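Local structure of uncharacterized protein (Bacteroides cellulosilyticus, 5JVK) at residues A[213-224]-A[248-259]. The protein probably hydrolyses O-glycosidic bonds in carbohydrates, as a family 39 glycoside hydrolase of a gut symbiont. Sequence-based numbering, arbitrary orientation.
Sequences NRVTEWELWNEP and NPDITLISGGGS
Asn213 meets the turn that leads into strand 252-255 with both ends of its amide. Its OD1 accepts from Asn248 ND2 at 2.9 Å, the two amide planes being nearly coplanar. Asn213 ND2 donates to Asp250 OD2 at 3.2 Å in an almost straight bond on the anti side of the carboxylate. Asn248 OD1 also takes the backbone N of Asp250, an Asx turn. Replacing Asn248 by an alanine removes both polar atoms, and would probably leave Asn213 OD1 without this donor and the turn less firmly held.

Thr216 O accepts from Thr252 N at 2.7 Å and starts the parallel ladder. Trp218 N donates to Thr252 O and its O accepts from Ile254 N. With CG anti to its carbonyl carbon (chi1 -67°), Trp218 brings CD1 to 3.8 Å from Ile251 CD1. Glu219 points to the other side of the sheet, with Glu217 and Ile254. The extended chain of Glu219 carries OE2 to 3.5 Å from Gly257 CA. Ser286 and Thr339 bond to that oxygen. Leu220 N closes the ladder on Ile254 O.

Beyond the strands, Trp221 O packs so close to Gly257 CA that a CB would clash. Glu223 N donates to Gly257 O at 2.7 Å. Pro224 CD rests 3.3 Å from Gly256 O; that oxygen accepts from Ser259 N and OG.

The strands are neighbours in an eight-stranded beta/alpha barrel, joined by helix 229-247 as a beta-alpha-beta unit. Arg134 pairs with Glu219 OE1 through NE and donates to Asn222 OD1 through NH2, so one guanidinium probably ties the Glu219 carboxylate, likely charged, to Asn222.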
ATOM      1  N   ASN A 213     -13.256  18.514  -6.011  1.00 42.42           N
ATOM      2  CA  ASN A 213     -12.559  18.097  -4.787  1.00 41.82           C
ATOM      3  C   ASN A 213     -12.919  16.672  -4.337  1.00 40.71           C
ATOM      4  O   ASN A 213     -12.593  16.267  -3.221  1.00 41.21           O
ATOM      5  CB  ASN A 213     -12.791  19.123  -3.671  1.00 42.08           C
ATOM      6  CG  ASN A 213     -12.107  20.453  -3.958  1.00 43.64           C
ATOM      7  OD1 ASN A 213     -11.700  20.729  -5.092  1.00 44.26           O
ATOM      8  ND2 ASN A 213     -11.970  21.283  -2.930  1.00 44.61           N
ATOM      9  N   ARG A 214     -13.564  15.909  -5.221  1.00 39.23           N
ATOM     10  CA  ARG A 214     -13.670  14.459  -5.066  1.00 38.17           C
ATOM     11  C   ARG A 214     -12.303  13.790  -5.287  1.00 37.12           C
ATOM     12  O   ARG A 214     -12.052  12.701  -4.766  1.00 36.46           O
ATOM     13  CB  ARG A 214     -14.697  13.883  -6.045  1.00 38.01           C
ATOM     14  CG  ARG A 214     -16.113  14.427  -5.876  1.00 37.72           C
ATOM     15  CD  ARG A 214     -17.040  13.889  -6.957  1.00 37.44           C
ATOM     16  NE  ARG A 214     -17.399  12.488  -6.728  1.00 36.96           N
ATOM     17  CZ  ARG A 214     -17.976  11.683  -7.622  1.00 36.63           C
ATOM     18  NH1 ARG A 214     -18.285  12.111  -8.846  1.00 36.46           N
ATOM     19  NH2 ARG A 214     -18.250  10.424  -7.286  1.00 36.84           N
ATOM     20  N   VAL A 215     -11.446  14.443  -6.079  1.00 35.99           N
ATOM     21  CA  VAL A 215     -10.059  14.029  -6.305  1.00 34.54           C
ATOM     22  C   VAL A 215      -9.144  15.247  -6.132  1.00 33.51           C
ATOM     23  O   VAL A 215      -9.114  16.131  -6.988  1.00 33.78           O
ATOM     24  CB  VAL A 215      -9.884  13.435  -7.722  1.00 34.57           C
ATOM     25  CG1 VAL A 215      -8.441  12.997  -7.956  1.00 34.72           C
ATOM     26  CG2 VAL A 215     -10.844  12.267  -7.935  1.00 34.32           C
ATOM     27  N   THR A 216      -8.407  15.285  -5.022  1.00 32.68           N
ATOM     28  CA  THR A 216      -7.503  16.400  -4.696  1.00 31.76           C
ATOM     29  C   THR A 216      -6.021  16.134  -5.016  1.00 30.86           C
ATOM     30  O   THR A 216      -5.192  17.031  -4.845  1.00 30.10           O
ATOM     31  CB  THR A 216      -7.630  16.793  -3.207  1.00 31.80           C
ATOM     32  OG1 THR A 216      -7.530  15.623  -2.388  1.00 31.70           O
ATOM     33  CG2 THR A 216      -8.966  17.466  -2.946  1.00 31.89           C
ATOM     34  N   GLU A 217      -5.695  14.923  -5.474  1.00 30.26           N
ATOM     35  CA  GLU A 217      -4.317  14.550  -5.820  1.00 30.14           C
ATOM     36  C   GLU A 217      -4.252  14.022  -7.252  1.00 29.91           C
ATOM     37  O   GLU A 217      -4.842  12.982  -7.561  1.00 29.25           O
ATOM     38  CB  GLU A 217      -3.778  13.484  -4.857  1.00 30.10           C
ATOM     39  CG  GLU A 217      -3.507  13.976  -3.441  1.00 29.97           C
ATOM     40  CD  GLU A 217      -4.757  14.061  -2.581  1.00 30.03           C
ATOM     41  OE1 GLU A 217      -5.508  13.067  -2.506  1.00 30.24           O
ATOM     42  OE2 GLU A 217      -4.990  15.126  -1.974  1.00 29.99           O
ATOM     43  N   TRP A 218      -3.530  14.744  -8.112  1.00 29.97           N
ATOM     44  CA  TRP A 218      -3.372  14.395  -9.523  1.00 29.74           C
ATOM     45  C   TRP A 218      -1.892  14.285  -9.859  1.00 29.62           C
ATOM     46  O   TRP A 218      -1.131  15.227  -9.625  1.00 28.98           O
ATOM     47  CB  TRP A 218      -4.025  15.455 -10.407  1.00 30.19           C
ATOM     48  CG  TRP A 218      -5.520  15.510 -10.289  1.00 30.49           C
ATOM     49  CD1 TRP A 218      -6.247  16.287  -9.433  1.00 30.60           C
ATOM     50  CD2 TRP A 218      -6.470  14.763 -11.060  1.00 30.76           C
ATOM     51  NE1 TRP A 218      -7.591  16.069  -9.621  1.00 31.15           N
ATOM     52  CE2 TRP A 218      -7.758  15.140 -10.614  1.00 31.03           C
ATOM     53  CE3 TRP A 218      -6.359  13.813 -12.086  1.00 30.96           C
ATOM     54  CZ2 TRP A 218      -8.932  14.596 -11.158  1.00 30.92           C
ATOM     55  CZ3 TRP A 218      -7.530  13.271 -12.629  1.00 30.97           C
ATOM     56  CH2 TRP A 218      -8.798  13.666 -12.161  1.00 30.84           C
ATOM     57  N   GLU A 219      -1.496  13.138 -10.413  1.00 29.95           N
ATOM     58  CA  GLU A 219      -0.099  12.838 -10.725  1.00 30.11           C
ATOM     59  C   GLU A 219       0.089  12.867 -12.236  1.00 30.30           C
ATOM     60  O   GLU A 219      -0.581  12.133 -12.957  1.00 29.93           O
ATOM     61  CB  GLU A 219       0.281  11.466 -10.158  1.00 30.25           C
ATOM     62  CG  GLU A 219       1.762  11.114 -10.239  1.00 30.28           C
ATOM     63  CD  GLU A 219       2.083   9.751  -9.641  1.00 30.07           C
ATOM     64  OE1 GLU A 219       1.163   8.919  -9.485  1.00 29.97           O
ATOM     65  OE2 GLU A 219       3.266   9.500  -9.328  1.00 29.67           O
ATOM     66  N   LEU A 220       0.994  13.717 -12.712  1.00 31.22           N
ATOM     67  CA  LEU A 220       1.212  13.888 -14.148  1.00 31.55           C
ATOM     68  C   LEU A 220       2.193  12.829 -14.663  1.00 31.12           C
ATOM     69  O   LEU A 220       3.400  12.925 -14.444  1.00 30.40           O
ATOM     70  CB  LEU A 220       1.688  15.320 -14.450  1.00 32.30           C
ATOM     71  CG  LEU A 220       1.732  15.833 -15.902  1.00 33.08           C
ATOM     72  CD1 LEU A 220       2.791  15.124 -16.739  1.00 34.16           C
ATOM     73  CD2 LEU A 220       0.367  15.726 -16.576  1.00 33.05           C
ATOM     74  N   TRP A 221       1.641  11.817 -15.332  1.00 31.77           N
ATOM     75  CA  TRP A 221       2.386  10.772 -16.053  1.00 32.42           C
ATOM     76  C   TRP A 221       2.992   9.727 -15.112  1.00 32.40           C
ATOM     77  O   TRP A 221       3.494  10.062 -14.043  1.00 31.94           O
ATOM     78  CB  TRP A 221       3.469  11.370 -16.976  1.00 33.26           C
ATOM     79  CG  TRP A 221       3.517  10.730 -18.327  1.00 34.15           C
ATOM     80  CD1 TRP A 221       4.242   9.636 -18.692  1.00 34.58           C
ATOM     81  CD2 TRP A 221       2.791  11.139 -19.490  1.00 34.95           C
ATOM     82  NE1 TRP A 221       4.020   9.339 -20.017  1.00 34.93           N
ATOM     83  CE2 TRP A 221       3.135  10.248 -20.532  1.00 35.04           C
ATOM     84  CE3 TRP A 221       1.885  12.176 -19.756  1.00 35.30           C
ATOM     85  CZ2 TRP A 221       2.601  10.357 -21.821  1.00 35.32           C
ATOM     86  CZ3 TRP A 221       1.354  12.287 -21.040  1.00 35.61           C
ATOM     87  CH2 TRP A 221       1.715  11.379 -22.056  1.00 35.84           C
ATOM     88  N   ASN A 222       2.928   8.460 -15.521  1.00 32.74           N
ATOM     89  CA  ASN A 222       3.507   7.353 -14.762  1.00 32.80           C
ATOM     90  C   ASN A 222       4.855   6.943 -15.356  1.00 33.26           C
ATOM     91  O   ASN A 222       4.917   6.454 -16.485  1.00 33.72           O
ATOM     92  CB  ASN A 222       2.566   6.151 -14.758  1.00 32.54           C
ATOM     93  CG  ASN A 222       3.109   4.998 -13.937  1.00 32.24           C
ATOM     94  OD1 ASN A 222       3.122   5.051 -12.710  1.00 31.83           O
ATOM     95  ND2 ASN A 222       3.576   3.961 -14.611  1.00 32.34           N
ATOM     96  N   GLU A 223       5.918   7.142 -14.580  1.00 33.29           N
ATOM     97  CA  GLU A 223       7.285   6.759 -14.951  1.00 33.90           C
ATOM     98  C   GLU A 223       7.741   7.235 -16.343  1.00 33.66           C
ATOM     99  O   GLU A 223       8.071   6.414 -17.206  1.00 33.52           O
ATOM    100  CB  GLU A 223       7.456   5.241 -14.810  1.00 34.10           C
ATOM    101  CG  GLU A 223       7.166   4.727 -13.408  1.00 34.45           C
ATOM    102  CD  GLU A 223       7.591   3.287 -13.197  1.00 34.75           C
ATOM    103  OE1 GLU A 223       7.742   2.539 -14.188  1.00 35.65           O
ATOM    104  OE2 GLU A 223       7.768   2.900 -12.022  1.00 34.49           O
ATOM    105  N   PRO A 224       7.763   8.566 -16.566  1.00 33.48           N
ATOM    106  CA  PRO A 224       8.308   9.125 -17.802  1.00 33.74           C
ATOM    107  C   PRO A 224       9.844   9.149 -17.791  1.00 33.94           C
ATOM    108  O   PRO A 224      10.457  10.220 -17.737  1.00 33.69           O
ATOM    109  CB  PRO A 224       7.714  10.539 -17.822  1.00 33.70           C
ATOM    110  CG  PRO A 224       7.599  10.889 -16.383  1.00 33.67           C
ATOM    111  CD  PRO A 224       7.142   9.613 -15.736  1.00 33.64           C
ATOM    112  N   ASN A 248      -9.070  24.276 -10.685  1.00 46.23           N
ATOM    113  CA  ASN A 248      -9.233  23.857  -9.287  1.00 44.50           C
ATOM    114  C   ASN A 248      -7.962  24.212  -8.502  1.00 44.13           C
ATOM    115  O   ASN A 248      -6.989  23.459  -8.534  1.00 44.79           O
ATOM    116  CB  ASN A 248      -9.527  22.350  -9.213  1.00 43.59           C
ATOM    117  CG  ASN A 248      -9.960  21.885  -7.825  1.00 43.00           C
ATOM    118  OD1 ASN A 248      -9.787  22.584  -6.823  1.00 42.23           O
ATOM    119  ND2 ASN A 248     -10.511  20.679  -7.762  1.00 42.81           N
ATOM    120  N   PRO A 249      -7.961  25.367  -7.800  1.00 43.53           N
ATOM    121  CA  PRO A 249      -6.794  25.754  -6.987  1.00 42.85           C
ATOM    122  C   PRO A 249      -6.471  24.819  -5.814  1.00 42.61           C
ATOM    123  O   PRO A 249      -5.328  24.799  -5.354  1.00 41.60           O
ATOM    124  CB  PRO A 249      -7.177  27.141  -6.452  1.00 42.77           C
ATOM    125  CG  PRO A 249      -8.218  27.648  -7.384  1.00 43.20           C
ATOM    126  CD  PRO A 249      -8.976  26.438  -7.836  1.00 43.42           C
ATOM    127  N   ASP A 250      -7.463  24.060  -5.343  1.00 43.25           N
ATOM    128  CA  ASP A 250      -7.324  23.231  -4.137  1.00 43.02           C
ATOM    129  C   ASP A 250      -6.601  21.889  -4.327  1.00 41.24           C
ATOM    130  O   ASP A 250      -6.289  21.233  -3.333  1.00 41.75           O
ATOM    131  CB  ASP A 250      -8.707  22.973  -3.513  1.00 44.01           C
ATOM    132  CG  ASP A 250      -9.419  24.256  -3.088  1.00 45.04           C
ATOM    133  OD1 ASP A 250      -8.741  25.264  -2.779  1.00 45.23           O
ATOM    134  OD2 ASP A 250     -10.669  24.246  -3.054  1.00 45.97           O
ATOM    135  N   ILE A 251      -6.336  21.472  -5.566  1.00 39.31           N
ATOM    136  CA  ILE A 251      -5.626  20.204  -5.796  1.00 37.76           C
ATOM    137  C   ILE A 251      -4.132  20.310  -5.480  1.00 36.11           C
ATOM    138  O   ILE A 251      -3.577  21.409  -5.377  1.00 35.35           O
ATOM    139  CB  ILE A 251      -5.785  19.651  -7.241  1.00 37.55           C
ATOM    140  CG1 ILE A 251      -5.023  20.497  -8.277  1.00 37.70           C
ATOM    141  CG2 ILE A 251      -7.255  19.529  -7.621  1.00 37.69           C
ATOM    142  CD1 ILE A 251      -4.734  19.747  -9.557  1.00 37.90           C
ATOM    143  N   THR A 252      -3.504  19.146  -5.333  1.00 34.24           N
ATOM    144  CA  THR A 252      -2.054  19.020  -5.303  1.00 32.82           C
ATOM    145  C   THR A 252      -1.632  18.392  -6.632  1.00 31.93           C
ATOM    146  O   THR A 252      -1.885  17.206  -6.872  1.00 31.43           O
ATOM    147  CB  THR A 252      -1.599  18.149  -4.120  1.00 32.61           C
ATOM    148  OG1 THR A 252      -2.183  18.652  -2.914  1.00 32.51           O
ATOM    149  CG2 THR A 252      -0.083  18.162  -3.975  1.00 33.03           C
ATOM    150  N   LEU A 253      -1.040  19.205  -7.506  1.00 30.93           N
ATOM    151  CA  LEU A 253      -0.493  18.727  -8.775  1.00 30.26           C
ATOM    152  C   LEU A 253       0.878  18.109  -8.517  1.00 29.63           C
ATOM    153  O   LEU A 253       1.791  18.795  -8.046  1.00 29.89           O
ATOM    154  CB  LEU A 253      -0.394  19.872  -9.790  1.00 30.07           C
ATOM    155  CG  LEU A 253      -0.131  19.547 -11.272  1.00 30.14           C
ATOM    156  CD1 LEU A 253       1.315  19.134 -11.543  1.00 30.03           C
ATOM    157  CD2 LEU A 253      -1.099  18.488 -11.795  1.00 29.84           C
ATOM    158  N   ILE A 254       1.010  16.821  -8.839  1.00 28.97           N
ATOM    159  CA  ILE A 254       2.198  16.029  -8.509  1.00 28.41           C
ATOM    160  C   ILE A 254       2.979  15.669  -9.778  1.00 28.24           C
ATOM    161  O   ILE A 254       2.454  14.994 -10.663  1.00 27.94           O
ATOM    162  CB  ILE A 254       1.809  14.746  -7.736  1.00 28.08           C
ATOM    163  CG1 ILE A 254       1.071  15.112  -6.436  1.00 27.78           C
ATOM    164  CG2 ILE A 254       3.044  13.899  -7.431  1.00 27.89           C
ATOM    165  CD1 ILE A 254       0.307  13.964  -5.810  1.00 27.81           C
ATOM    166  N   SER A 255       4.234  16.115  -9.849  1.00 28.48           N
ATOM    167  CA  SER A 255       5.114  15.848 -10.994  1.00 28.74           C
ATOM    168  C   SER A 255       6.036  14.652 -10.748  1.00 28.93           C
ATOM    169  O   SER A 255       5.982  14.029  -9.688  1.00 29.54           O
ATOM    170  CB  SER A 255       5.964  17.077 -11.275  1.00 28.74           C
ATOM    171  OG  SER A 255       6.871  17.297 -10.206  1.00 28.78           O
ATOM    172  N   GLY A 256       6.881  14.339 -11.731  1.00 28.73           N
ATOM    173  CA  GLY A 256       7.871  13.274 -11.614  1.00 28.52           C
ATOM    174  C   GLY A 256       7.340  11.943 -12.095  1.00 28.40           C
ATOM    175  O   GLY A 256       7.881  11.356 -13.035  1.00 28.65           O
ATOM    176  N   GLY A 257       6.286  11.461 -11.439  1.00 27.91           N
ATOM    177  CA  GLY A 257       5.684  10.179 -11.772  1.00 27.69           C
ATOM    178  C   GLY A 257       6.557   8.995 -11.418  1.00 27.47           C
ATOM    179  O   GLY A 257       6.412   7.923 -12.012  1.00 27.58           O
ATOM    180  N   GLY A 258       7.458   9.181 -10.455  1.00 26.99           N
ATOM    181  CA  GLY A 258       8.467   8.183 -10.133  1.00 26.73           C
ATOM    182  C   GLY A 258       9.486   7.944 -11.230  1.00 26.79           C
ATOM    183  O   GLY A 258       9.930   6.815 -11.411  1.00 26.90           O
ATOM    184  N   SER A 259       9.844   8.999 -11.963  1.00 26.83           N
ATOM    185  CA  SER A 259      10.880   8.923 -13.000  1.00 27.00           C
ATOM    186  C   SER A 259      12.241   9.267 -12.388  1.00 26.88           C
ATOM    187  O   SER A 259      12.320   9.632 -11.211  1.00 26.75           O
ATOM    188  CB  SER A 259      10.547   9.851 -14.177  1.00 27.01           C
ATOM    189  OG  SER A 259      10.382  11.191 -13.754  1.00 27.11           O
TER